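Side-chain contacts in walker-Type ATPase (Pyrococcus abyssi, PDB 2QEN), which binds ADP and a magnesium ion and probably works as an ATPase, although its biological role is not known: residues E76-L81 and R114-E119; Q89-Q92 and K96-L99; V285-A290 and Y318-N323; D303-A306 and K311-E314. The protein carries 1 engineered substitution. All blocks are in the same frame, centred on the assembly; numbering follows the deposited sequence.

The four contacts fall into two pairs in different parts of the chain. Interactions 1 and 2 belong to the P-loop ATPase region, their centres 18 Å apart; the helix end and loop of interaction 2 lie along the chain between the two helices that interaction 1 joins. In interaction 1 the Leu81 side chain comes within about 12 Å of that of Asp135, a magnesium-binding residue, without touching it; the others lie farther from the nucleotide site. Interactions 3 and 4 share the winged-helix core: their centres are 11 Å apart, and Ile287 CG1 meets Leu305 CD1 at 3.7 Å. Interaction 2 lies across the chain's centre from both, 60 Å from interaction 4 between centres.

Interaction 1 (E76-L81 and R114-E119); sequences ELIKEL and REVFRE
A chi1 of -75° sets Leu81 CG anti to its own carbonyl carbon, while Val116 has CG1 anti to the backbone N (chi1 168°), and the two branches meet between the helices, with Leu81 CD1 at 4.0 Å from Val116 CG1. The same methyl also reaches Phe117, whose CE1 lies 4.1 Å from Leu81 CD1. It comes in at the ring's edge, near the ring plane, rather than over a face, and the two side chains stand at roughly a right angle. Val116 uses its other methyl for a looser touch, CG2 to Ile78 CG2 at 4.3 Å. The contact is therefore wholly apolar, buried and rather thin, with one leucine methyl serving two partners. The two helices run nearly alongside each other in the same direction, at 20°, with their local axes 11.6 Å apart, a spacing that only the ends of branched or aromatic side chains bridge here. The flanks are filled by others: Leu81 also packs on Ile58 and Ile60 of edge strand 57-61, and Phe117 on Leu154 of helix 149-161. Helix 74-84 thus packs on both strand 57-61 and helix 113-127, which in turn rests on helix 149-161.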
# COMPACT_ATOMS: atom_id res chain seq x y z
N GLU A 76 13.00 16.89 6.09
CA GLU A 76 12.62 15.58 6.62
C GLU A 76 12.70 14.47 5.56
O GLU A 76 13.21 13.39 5.84
CB GLU A 76 11.21 15.63 7.21
CG GLU A 76 11.15 16.23 8.62
CD GLU A 76 9.77 16.75 8.99
OE1 GLU A 76 8.84 16.64 8.16
OE2 GLU A 76 9.61 17.28 10.12
N LEU A 77 12.17 14.76 4.38
CA LEU A 77 12.23 13.84 3.26
C LEU A 77 13.68 13.54 2.92
O LEU A 77 14.06 12.38 2.77
CB LEU A 77 11.53 14.45 2.03
CG LEU A 77 10.82 13.54 1.00
CD1 LEU A 77 10.89 14.15 -0.39
CD2 LEU A 77 11.29 12.09 0.95
N ILE A 78 14.49 14.58 2.81
CA ILE A 78 15.91 14.40 2.47
C ILE A 78 16.66 13.59 3.55
O ILE A 78 17.42 12.67 3.22
CB ILE A 78 16.60 15.74 2.08
CG1 ILE A 78 15.92 16.29 0.81
CG2 ILE A 78 18.10 15.52 1.85
CD1 ILE A 78 16.48 17.57 0.29
N LYS A 79 16.40 13.90 4.82
CA LYS A 79 16.97 13.16 5.94
C LYS A 79 16.60 11.66 5.88
O LYS A 79 17.43 10.80 6.20
CB LYS A 79 16.56 13.77 7.29
CG LYS A 79 17.35 13.25 8.50
CD LYS A 79 16.87 13.88 9.83
CE LYS A 79 17.39 13.09 11.05
NZ LYS A 79 16.96 13.67 12.37
N GLU A 80 15.36 11.36 5.46
CA GLU A 80 14.88 9.97 5.26
C GLU A 80 15.55 9.25 4.07
O GLU A 80 15.88 8.08 4.17
CB GLU A 80 13.35 9.92 5.16
CG GLU A 80 12.74 8.52 5.10
CD GLU A 80 12.86 7.73 6.41
OE1 GLU A 80 12.96 8.34 7.51
OE2 GLU A 80 12.85 6.47 6.34
N LEU A 81 15.73 9.94 2.95
CA LEU A 81 16.55 9.41 1.85
C LEU A 81 17.98 9.07 2.31
O LEU A 81 18.50 8.01 1.96
CB LEU A 81 16.62 10.41 0.70
CG LEU A 81 15.40 10.56 -0.21
CD1 LEU A 81 15.35 11.95 -0.84
CD2 LEU A 81 15.42 9.49 -1.29
N ARG A 114 16.54 17.60 -6.41
CA ARG A 114 17.12 17.36 -7.72
C ARG A 114 18.59 16.92 -7.65
O ARG A 114 18.98 16.00 -8.36
CB ARG A 114 16.98 18.62 -8.55
CG ARG A 114 16.94 18.38 -10.02
CD ARG A 114 15.86 19.24 -10.65
NE ARG A 114 16.29 19.68 -11.96
CZ ARG A 114 15.50 20.19 -12.90
NH1 ARG A 114 14.19 20.32 -12.70
NH2 ARG A 114 16.03 20.56 -14.04
N GLU A 115 19.36 17.60 -6.80
CA GLU A 115 20.76 17.29 -6.47
C GLU A 115 20.91 15.83 -6.03
O GLU A 115 21.76 15.10 -6.55
CB GLU A 115 21.18 18.20 -5.31
CG GLU A 115 22.65 18.45 -5.10
CD GLU A 115 22.91 19.53 -4.02
OE1 GLU A 115 21.93 20.12 -3.48
OE2 GLU A 115 24.10 19.79 -3.72
N VAL A 116 20.08 15.41 -5.08
CA VAL A 116 20.05 14.05 -4.54
C VAL A 116 19.71 13.02 -5.62
O VAL A 116 20.38 11.98 -5.73
CB VAL A 116 19.01 13.94 -3.37
CG1 VAL A 116 18.75 12.45 -2.98
CG2 VAL A 116 19.46 14.78 -2.16
N PHE A 117 18.69 13.32 -6.42
CA PHE A 117 18.26 12.40 -7.46
C PHE A 117 19.26 12.23 -8.60
O PHE A 117 19.40 11.12 -9.12
CB PHE A 117 16.84 12.76 -7.96
CG PHE A 117 15.74 12.17 -7.10
CD1 PHE A 117 15.77 12.31 -5.70
CD2 PHE A 117 14.71 11.43 -7.67
CE1 PHE A 117 14.75 11.75 -4.89
CE2 PHE A 117 13.68 10.86 -6.86
CZ PHE A 117 13.72 11.02 -5.48
N ARG A 118 19.98 13.30 -8.94
CA ARG A 118 21.07 13.24 -9.92
C ARG A 118 22.21 12.32 -9.48
O ARG A 118 22.68 11.51 -10.27
CB ARG A 118 21.62 14.65 -10.22
CG ARG A 118 20.68 15.52 -11.07
CD ARG A 118 21.39 16.79 -11.55
NE ARG A 118 21.51 17.76 -10.46
CZ ARG A 118 20.78 18.87 -10.35
NH1 ARG A 118 19.88 19.18 -11.28
NH2 ARG A 118 20.96 19.69 -9.31
N GLU A 119 22.65 12.45 -8.23
CA GLU A 119 23.63 11.52 -7.66
C GLU A 119 23.18 10.05 -7.67
O GLU A 119 23.97 9.15 -7.94
CB GLU A 119 24.02 11.95 -6.24
CG GLU A 119 24.88 13.21 -6.19
CD GLU A 119 25.23 13.65 -4.76
OE1 GLU A 119 25.58 12.77 -3.93
OE2 GLU A 119 25.15 14.87 -4.48

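Interaction 2 (Q89-Q92 and K96-L99); sequences QKFQ and KISL
Gln92 meets the segment 96-99 at both of its ends. Its backbone takes the amide of Ile97, Gln92 O lying 3.0 Å from Ile97 N. The side chain runs extended beyond CG, laying Gln92 CG 4.0 Å from Ile97 CB and carrying Gln92 NE2 to within 2.6 Å of Leu99 O. That second bond is short but bent, with an N-H...O angle of 130°; Leu99 O lies close to the amide plane of Gln92, yet NE2 stands above the carbonyl plane of Leu99. The same NE2 also bonds Asn100 OD1. The other tight spot is apolar: Phe91, its CG anti to the backbone N (chi1 -154°), offers a ring edge to Ile97, with Phe91 CD2 and Ile97 CD1 3.5 Å apart. Ile97 is buried, also packing on Leu123 and Leu127 of helix 113-127. The outer side is looser: exposed Lys96 starts its side chain away from the helix, and Ser98 barely touches 89-92, its hydroxyl being held instead by Glu126 of helix 113-127. Were Gln92 cut back to an alanine, Leu99 O and Asn100 OD1 would probably both lose this amide donor, leaving the loop less firmly tied. With Lys96 at positive phi, the chemistry is consistent with a Schellman motif, in which the six-to-one bond from Ile97 N satisfies Gln92 O at the helix end and the Ile97 side chain packs back on the helix.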
# COMPACT_ATOMS: atom_id res chain seq x y z
N GLN A 89 28.23 2.02 2.98
CA GLN A 89 29.28 1.01 2.82
C GLN A 89 28.73 -0.42 2.75
O GLN A 89 29.28 -1.27 2.05
CB GLN A 89 30.33 1.14 3.92
CG GLN A 89 31.38 2.20 3.66
CD GLN A 89 32.33 2.36 4.83
OE1 GLN A 89 31.95 2.92 5.87
NE2 GLN A 89 33.55 1.88 4.67
N LYS A 90 27.66 -0.68 3.50
CA LYS A 90 26.93 -1.94 3.43
C LYS A 90 26.34 -2.16 2.03
O LYS A 90 26.41 -3.27 1.49
CB LYS A 90 25.83 -1.98 4.49
CG LYS A 90 25.13 -3.33 4.62
CD LYS A 90 23.98 -3.28 5.60
CE LYS A 90 23.53 -4.68 5.97
NZ LYS A 90 22.36 -4.67 6.90
N PHE A 91 25.78 -1.09 1.47
CA PHE A 91 25.21 -1.08 0.11
C PHE A 91 26.27 -1.35 -0.95
O PHE A 91 26.08 -2.20 -1.83
CB PHE A 91 24.56 0.28 -0.16
CG PHE A 91 23.46 0.23 -1.17
CD1 PHE A 91 22.17 -0.14 -0.79
CD2 PHE A 91 23.70 0.56 -2.49
CE1 PHE A 91 21.14 -0.20 -1.73
CE2 PHE A 91 22.68 0.51 -3.44
CZ PHE A 91 21.40 0.13 -3.05
N GLN A 92 27.38 -0.62 -0.86
CA GLN A 92 28.53 -0.77 -1.74
C GLN A 92 29.16 -2.16 -1.65
O GLN A 92 29.67 -2.67 -2.64
CB GLN A 92 29.59 0.27 -1.39
CG GLN A 92 29.21 1.70 -1.75
CD GLN A 92 30.21 2.73 -1.26
OE1 GLN A 92 30.61 2.73 -0.09
NE2 GLN A 92 30.61 3.62 -2.15
N LYS A 96 28.53 -4.13 -4.78
CA LYS A 96 29.88 -3.93 -5.32
C LYS A 96 29.98 -2.62 -6.11
O LYS A 96 30.26 -2.62 -7.30
CB LYS A 96 30.32 -5.14 -6.16
CG LYS A 96 30.36 -6.45 -5.38
CD LYS A 96 31.64 -6.60 -4.55
CE LYS A 96 31.48 -7.74 -3.54
NZ LYS A 96 32.79 -8.28 -3.04
N ILE A 97 29.71 -1.52 -5.41
CA ILE A 97 29.74 -0.17 -5.98
C ILE A 97 31.01 0.58 -5.55
O ILE A 97 31.35 0.60 -4.36
CB ILE A 97 28.51 0.66 -5.54
CG1 ILE A 97 27.21 0.01 -6.03
CG2 ILE A 97 28.61 2.10 -6.05
CD1 ILE A 97 25.97 0.36 -5.21
N SER A 98 31.69 1.20 -6.51
CA SER A 98 32.88 2.00 -6.22
C SER A 98 32.55 3.48 -5.96
O SER A 98 33.19 4.12 -5.12
CB SER A 98 33.90 1.86 -7.35
OG SER A 98 33.31 2.19 -8.60
N LEU A 99 31.55 4.00 -6.67
CA LEU A 99 31.04 5.37 -6.47
C LEU A 99 30.67 5.71 -5.03
O LEU A 99 30.10 4.88 -4.32
CB LEU A 99 29.80 5.62 -7.33
CG LEU A 99 29.85 6.32 -8.69
CD1 LEU A 99 28.48 6.92 -8.96
CD2 LEU A 99 30.92 7.42 -8.77

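Interaction 3 (V285-A290 and Y318-N323); sequences VDILRA and YALLEN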
# COMPACT_ATOMS: atom_id res chain seq x y z
N VAL A 285 -18.41 6.60 8.18
CA VAL A 285 -18.55 5.35 8.93
C VAL A 285 -19.99 4.81 8.90
O VAL A 285 -20.21 3.60 8.83
CB VAL A 285 -18.04 5.48 10.38
CG1 VAL A 285 -18.09 4.12 11.07
CG2 VAL A 285 -16.63 6.01 10.38
N ASP A 286 -20.95 5.73 8.95
CA ASP A 286 -22.38 5.42 8.80
C ASP A 286 -22.65 4.73 7.45
O ASP A 286 -23.39 3.76 7.40
CB ASP A 286 -23.22 6.70 8.90
CG ASP A 286 -23.37 7.21 10.35
OD1 ASP A 286 -22.97 6.53 11.31
OD2 ASP A 286 -23.93 8.32 10.51
N ILE A 287 -22.06 5.25 6.38
CA ILE A 287 -22.24 4.71 5.03
C ILE A 287 -21.60 3.32 4.92
O ILE A 287 -22.19 2.40 4.37
CB ILE A 287 -21.67 5.68 3.96
CG1 ILE A 287 -22.50 6.98 3.92
CG2 ILE A 287 -21.64 5.01 2.59
CD1 ILE A 287 -21.91 8.09 3.02
N LEU A 288 -20.41 3.20 5.49
CA LEU A 288 -19.65 1.95 5.55
C LEU A 288 -20.42 0.86 6.30
O LEU A 288 -20.58 -0.26 5.80
CB LEU A 288 -18.31 2.22 6.22
CG LEU A 288 -17.01 2.24 5.38
CD1 LEU A 288 -17.20 2.34 3.87
CD2 LEU A 288 -15.97 3.22 5.87
N ARG A 289 -20.92 1.20 7.49
CA ARG A 289 -21.73 0.24 8.23
C ARG A 289 -22.99 -0.19 7.47
O ARG A 289 -23.28 -1.39 7.39
CB ARG A 289 -22.06 0.75 9.62
CG ARG A 289 -22.56 -0.34 10.54
CD ARG A 289 -22.51 0.08 11.99
NE ARG A 289 -21.18 -0.09 12.59
CZ ARG A 289 -20.41 0.91 13.01
NH1 ARG A 289 -20.82 2.17 12.90
NH2 ARG A 289 -19.23 0.65 13.54
N ALA A 290 -23.71 0.77 6.89
CA ALA A 290 -24.87 0.48 6.06
C ALA A 290 -24.58 -0.56 4.96
O ALA A 290 -25.30 -1.55 4.84
CB ALA A 290 -25.43 1.81 5.44
N TYR A 318 -23.09 11.52 -3.11
CA TYR A 318 -22.27 11.17 -4.27
C TYR A 318 -20.79 11.41 -3.97
O TYR A 318 -19.95 10.55 -4.25
CB TYR A 318 -22.70 11.96 -5.52
CG TYR A 318 -21.84 11.65 -6.74
CD1 TYR A 318 -22.15 10.58 -7.59
CD2 TYR A 318 -20.71 12.41 -7.02
CE1 TYR A 318 -21.35 10.28 -8.71
CE2 TYR A 318 -19.89 12.12 -8.13
CZ TYR A 318 -20.22 11.05 -8.97
OH TYR A 318 -19.43 10.77 -10.07
N ALA A 319 -20.50 12.58 -3.39
CA ALA A 319 -19.12 12.95 -3.02
C ALA A 319 -18.55 11.98 -1.97
O ALA A 319 -17.44 11.48 -2.13
CB ALA A 319 -19.07 14.39 -2.54
N LEU A 320 -19.33 11.69 -0.94
CA LEU A 320 -18.92 10.76 0.12
C LEU A 320 -18.58 9.36 -0.42
O LEU A 320 -17.54 8.80 -0.06
CB LEU A 320 -20.01 10.65 1.22
CG LEU A 320 -20.28 11.91 2.06
CD1 LEU A 320 -21.58 11.82 2.85
CD2 LEU A 320 -19.12 12.24 2.99
N LEU A 321 -19.44 8.82 -1.28
CA LEU A 321 -19.24 7.50 -1.87
C LEU A 321 -18.03 7.48 -2.82
O LEU A 321 -17.24 6.52 -2.82
CB LEU A 321 -20.50 7.04 -2.59
CG LEU A 321 -21.62 6.47 -1.72
CD1 LEU A 321 -22.90 6.44 -2.55
CD2 LEU A 321 -21.26 5.06 -1.19
N GLU A 322 -17.89 8.53 -3.61
CA GLU A 322 -16.72 8.69 -4.49
C GLU A 322 -15.40 8.72 -3.72
O GLU A 322 -14.43 8.07 -4.12
CB GLU A 322 -16.87 9.92 -5.39
CG GLU A 322 -17.57 9.68 -6.75
CD GLU A 322 -18.50 8.44 -6.83
OE1 GLU A 322 -19.64 8.44 -6.28
OE2 GLU A 322 -18.08 7.47 -7.50
N ASN A 323 -15.36 9.47 -2.62
CA ASN A 323 -14.19 9.51 -1.73
C ASN A 323 -13.83 8.15 -1.12
O ASN A 323 -12.67 7.75 -1.10
CB ASN A 323 -14.40 10.54 -0.62
CG ASN A 323 -14.31 11.98 -1.13
OD1 ASN A 323 -14.62 12.92 -0.40
ND2 ASN A 323 -13.85 12.15 -2.37
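In what is probably a winged helix-turn-helix domain, helices 282-292 and 314-326 are joined through Ile287, which faces Leu320 and Leu321. Ile287 divides its two branches between them. Its CG1 arm lies anti to the carbonyl carbon (chi1 -66°) and continues extended, so that Ile287 CD1 ends 3.7 Å from Leu320 CB and equally near Leu320 CD1. This methyl therefore rests along the flank of the leucine and not just on its outermost atom, and the two side chains stand at about a right angle. The shorter branch turns to the next residue: Ile287 CG2 touches Leu321 CD2 at 3.8 Å. Leu320 points toward the opposite helix from its backbone, whereas Leu321 sets out alongside the partner helix and only its end turns in. All three residues are buried, and the touch is purely one of methyl and methylene groups; one isoleucine serves two consecutive leucines, and the two segments bury 126 Å² between them. The backbones keep their distance, the CA atoms of Ile287 and Leu321 being 8.0 Å apart. Around this centre Ile287 also packs on Leu317 and Leu324 of helix 314-326, while Leu320 lies against Arg283 and Tyr284. Three helices, 282-292, 298-307 and 314-326, followed by the antiparallel hairpin of 330-333 and 336-339, make the arrangement characteristic of a winged-helix fold, in which apolar residues of the first and third helices meet in a common core.

Interaction 4 (D303-A306 and K311-E314); sequences DYLA and KIPE
Glu314 OE2 accepts a hydrogen bond from Trp298 NE1 and has a long, weak ion pair with Arg302 NH1, linking the start of helix 314-326 to helix 298-307. Between the segments themselves the contact is apolar. Leu305 and Ile312 meet tip to tip through their CD1 methyls, 3.6 Å apart. Both side chains are stretched out: the Leu305 chain runs straight into CD1 (chi2 -179°), and Ile312 likewise ends extended, so the two methyls span the space between the helix and the loop. The second touch is nearer the surface. Ala306 CB lies 3.6 Å from Lys311 CG, which also approaches Ala306 CA at 4.0 Å; here it is the aliphatic base of the lysine that covers the alanine, while the rest of its extended chain runs on toward its charged end. The two residues lie close because the chain turns back sharply after the helix, the CA atoms of Ala306 and Lys311 being 4.2 Å apart. Pro313 then takes the N-cap position of the next helix. The contact thus closes the connection between the second and third helices of the winged-helix domain: Leu305 continues inward onto Asp286 and Ile287 of helix 282-292, and Ile312 packs on Leu317 and Leu320 of helix 314-326.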
# COMPACT_ATOMS: atom_id res chain seq x y z
N ASP A 303 -32.07 5.93 2.30
CA ASP A 303 -33.23 5.72 3.19
C ASP A 303 -32.80 5.21 4.57
O ASP A 303 -33.37 5.59 5.57
CB ASP A 303 -34.23 4.72 2.60
CG ASP A 303 -34.89 5.21 1.30
OD1 ASP A 303 -34.81 6.42 0.93
OD2 ASP A 303 -35.50 4.33 0.64
N TYR A 304 -31.81 4.31 4.60
CA TYR A 304 -31.38 3.69 5.86
C TYR A 304 -30.88 4.75 6.82
O TYR A 304 -31.32 4.83 7.98
CB TYR A 304 -30.29 2.64 5.61
CG TYR A 304 -29.79 1.95 6.87
CD1 TYR A 304 -30.64 1.11 7.62
CD2 TYR A 304 -28.49 2.16 7.33
CE1 TYR A 304 -30.19 0.50 8.79
CE2 TYR A 304 -28.02 1.54 8.48
CZ TYR A 304 -28.86 0.70 9.20
OH TYR A 304 -28.40 0.11 10.34
N LEU A 305 -29.98 5.59 6.32
CA LEU A 305 -29.41 6.67 7.10
C LEU A 305 -30.41 7.77 7.45
O LEU A 305 -30.31 8.35 8.53
CB LEU A 305 -28.17 7.25 6.40
CG LEU A 305 -27.00 6.26 6.21
CD1 LEU A 305 -25.82 6.93 5.52
CD2 LEU A 305 -26.58 5.62 7.56
N ALA A 306 -31.35 8.07 6.55
CA ALA A 306 -32.40 9.05 6.83
C ALA A 306 -33.21 8.61 8.04
O ALA A 306 -33.55 9.40 8.92
CB ALA A 306 -33.33 9.23 5.62
N LYS A 311 -30.37 12.57 7.24
CA LYS A 311 -30.69 12.72 5.83
C LYS A 311 -29.50 13.37 5.11
O LYS A 311 -29.11 14.50 5.43
CB LYS A 311 -31.95 13.58 5.65
CG LYS A 311 -33.27 12.83 5.89
CD LYS A 311 -34.49 13.73 5.60
CE LYS A 311 -35.81 12.96 5.69
NZ LYS A 311 -36.96 13.79 5.19
N ILE A 312 -28.92 12.64 4.16
CA ILE A 312 -27.79 13.14 3.38
C ILE A 312 -28.27 13.61 2.00
O ILE A 312 -28.86 12.83 1.26
CB ILE A 312 -26.68 12.06 3.21
CG1 ILE A 312 -26.36 11.37 4.55
CG2 ILE A 312 -25.42 12.65 2.57
CD1 ILE A 312 -25.23 10.38 4.49
N PRO A 313 -28.03 14.89 1.65
CA PRO A 313 -28.34 15.37 0.30
C PRO A 313 -27.63 14.55 -0.78
O PRO A 313 -26.53 14.03 -0.55
CB PRO A 313 -27.82 16.81 0.29
CG PRO A 313 -27.77 17.22 1.72
CD PRO A 313 -27.45 15.96 2.49
N GLU A 314 -28.27 14.47 -1.94
CA GLU A 314 -27.82 13.66 -3.07
C GLU A 314 -26.41 14.01 -3.59
O GLU A 314 -25.59 13.10 -3.80
CB GLU A 314 -28.87 13.72 -4.19
CG GLU A 314 -29.07 12.40 -4.90
CD GLU A 314 -30.51 11.92 -4.87
OE1 GLU A 314 -31.39 12.66 -5.35
OE2 GLU A 314 -30.76 10.80 -4.36